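Local structure of CheA (Treponema denticola, 6Y1Y) at residues Y48-K51 against T52-L56. The protein is a chemotaxis histidine kinase, here its dimerization domain, that probably autophosphorylates and passes the phosphate to CheB or CheY to signal from chemoreceptors to flagellar motors. Residues are numbered along the deposited sequence; the frame is centred on the assembly and turned at random.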
# COMPACT_ATOMS: atom_id res chain seq x y z
N TYR B 48 -1.40 -2.06 18.05
CA TYR B 48 -2.86 -2.00 18.06
C TYR B 48 -3.45 -3.21 18.78
O TYR B 48 -4.37 -3.06 19.60
CB TYR B 48 -3.38 -1.96 16.61
CG TYR B 48 -4.87 -2.22 16.45
CD1 TYR B 48 -5.78 -1.19 16.58
CD2 TYR B 48 -5.36 -3.50 16.17
CE1 TYR B 48 -7.15 -1.41 16.45
CE2 TYR B 48 -6.74 -3.74 16.04
CZ TYR B 48 -7.61 -2.68 16.19
OH TYR B 48 -8.96 -2.89 16.07
N LYS B 49 -2.90 -4.40 18.53
CA LYS B 49 -3.44 -5.59 19.19
C LYS B 49 -3.11 -5.59 20.68
O LYS B 49 -3.94 -5.99 21.49
CB LYS B 49 -2.90 -6.85 18.50
CG LYS B 49 -3.50 -7.07 17.11
CD LYS B 49 -2.96 -8.34 16.47
CE LYS B 49 -3.21 -8.31 14.98
NZ LYS B 49 -2.61 -9.48 14.28
N ASP B 50 -1.92 -5.11 21.05
CA ASP B 50 -1.58 -5.01 22.47
C ASP B 50 -2.54 -4.07 23.19
O ASP B 50 -3.06 -4.39 24.28
CB ASP B 50 -0.14 -4.52 22.64
CG ASP B 50 0.26 -4.35 24.09
OD1 ASP B 50 0.28 -5.36 24.82
OD2 ASP B 50 0.55 -3.20 24.52
N LYS B 51 -2.82 -2.91 22.60
CA LYS B 51 -3.71 -1.95 23.23
C LYS B 51 -5.14 -2.47 23.27
O LYS B 51 -5.85 -2.29 24.27
CB LYS B 51 -3.66 -0.63 22.46
CG LYS B 51 -2.33 0.11 22.55
CD LYS B 51 -2.46 1.52 22.00
CE LYS B 51 -1.14 2.27 21.97
NZ LYS B 51 -0.60 2.48 23.34
N THR B 52 -5.59 -3.13 22.20
CA THR B 52 -6.96 -3.64 22.18
C THR B 52 -7.16 -4.74 23.21
O THR B 52 -8.13 -4.72 23.96
CB THR B 52 -7.30 -4.16 20.78
OG1 THR B 52 -7.25 -3.08 19.84
CG2 THR B 52 -8.69 -4.78 20.75
N ARG B 53 -6.20 -5.67 23.31
CA ARG B 53 -6.26 -6.68 24.35
C ARG B 53 -6.29 -6.04 25.73
O ARG B 53 -7.07 -6.46 26.60
CB ARG B 53 -5.07 -7.64 24.24
CG ARG B 53 -5.23 -8.72 23.17
CD ARG B 53 -4.13 -9.78 23.28
NE ARG B 53 -2.80 -9.19 23.16
CZ ARG B 53 -2.12 -9.10 22.02
NH1 ARG B 53 -2.64 -9.57 20.89
NH2 ARG B 53 -0.91 -8.55 22.01
N ARG B 54 -5.48 -5.01 25.95
CA ARG B 54 -5.45 -4.37 27.26
C ARG B 54 -6.78 -3.69 27.59
O ARG B 54 -7.28 -3.80 28.71
CB ARG B 54 -4.29 -3.37 27.32
CG ARG B 54 -4.26 -2.53 28.58
CD ARG B 54 -2.86 -1.97 28.82
NE ARG B 54 -2.42 -1.07 27.75
CZ ARG B 54 -1.46 -1.36 26.88
NH1 ARG B 54 -0.84 -2.54 26.94
NH2 ARG B 54 -1.11 -0.48 25.95
N LEU B 55 -7.37 -2.98 26.61
CA LEU B 55 -8.65 -2.33 26.86
C LEU B 55 -9.75 -3.35 27.16
O LEU B 55 -10.58 -3.14 28.07
CB LEU B 55 -9.02 -1.47 25.65
CG LEU B 55 -10.38 -0.77 25.72
CD1 LEU B 55 -10.44 0.16 26.93
CD2 LEU B 55 -10.63 -0.00 24.44
N LEU B 56 -9.80 -4.44 26.39
CA LEU B 56 -10.80 -5.48 26.62
C LEU B 56 -10.61 -6.14 27.98
O LEU B 56 -11.59 -6.51 28.63
CB LEU B 56 -10.70 -6.53 25.51
CG LEU B 56 -11.17 -6.04 24.14
CD1 LEU B 56 -11.01 -7.14 23.10
CD2 LEU B 56 -12.61 -5.52 24.20
O HOH W 1 -9.67 -1.83 18.74
O HOH W 2 -0.31 -7.97 24.72
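Y48 and T52, K49 and R53, D50 and R54, and K51 and L55 are joined by successive i to i+4 backbone hydrogen bonds, from Y48-K51 into T52-L56, all within helix 7-67 of the CheA dimerization domain, an antiparallel helical hairpin whose returning arm is split into helices 72-87 and 93-125, and which pairs with a second subunit. On the buried side, the carbonyl oxygen of Y48 accepts twice: T52 N reaches Y48 O at 2.9 Å, and the T52 hydroxyl OG1 approaches Y48 O at 2.9 Å from the opposite face of the carbonyl plane, lying 38° out of it. The same OG1 sits over the centre of the Y48 ring, 3.7 Å from Y48 CZ, because the ring, with CG anti to the backbone N (chi1 167°), leans toward the next turn. A water donating to both Y48 OH and T52 OG1 bridges the two hydroxyls, while Y48 OH also bonds to L86 O of the second subunit, whose Y48 meets this ring edge-to-face. T52 packs on L86 of helix 72-87 and on L87 of the second subunit.

On the more exposed side, D50 lies between two arginines. R54 NH1 forms a salt bridge to D50 OD2 at 2.9 Å; the carboxylate and guanidinium planes stand 64° apart, and OD2 is met from above its plane. R54 NE is in turn paired with E82 of helix 72-87, and the two carboxylates, D50 and E82, probably offset the nearness of K51 NZ, which lies at the guanidinium edge 4.0 Å from R54 NH2. R53 bends at chi3, laying its guanidinium face over K49 O. R53 NH2 stays 4.4 Å from D50 OD1, beyond a salt bridge. A water spans the gap, donating to D50 OD1 at 2.7 Å and accepting from R53 NH2.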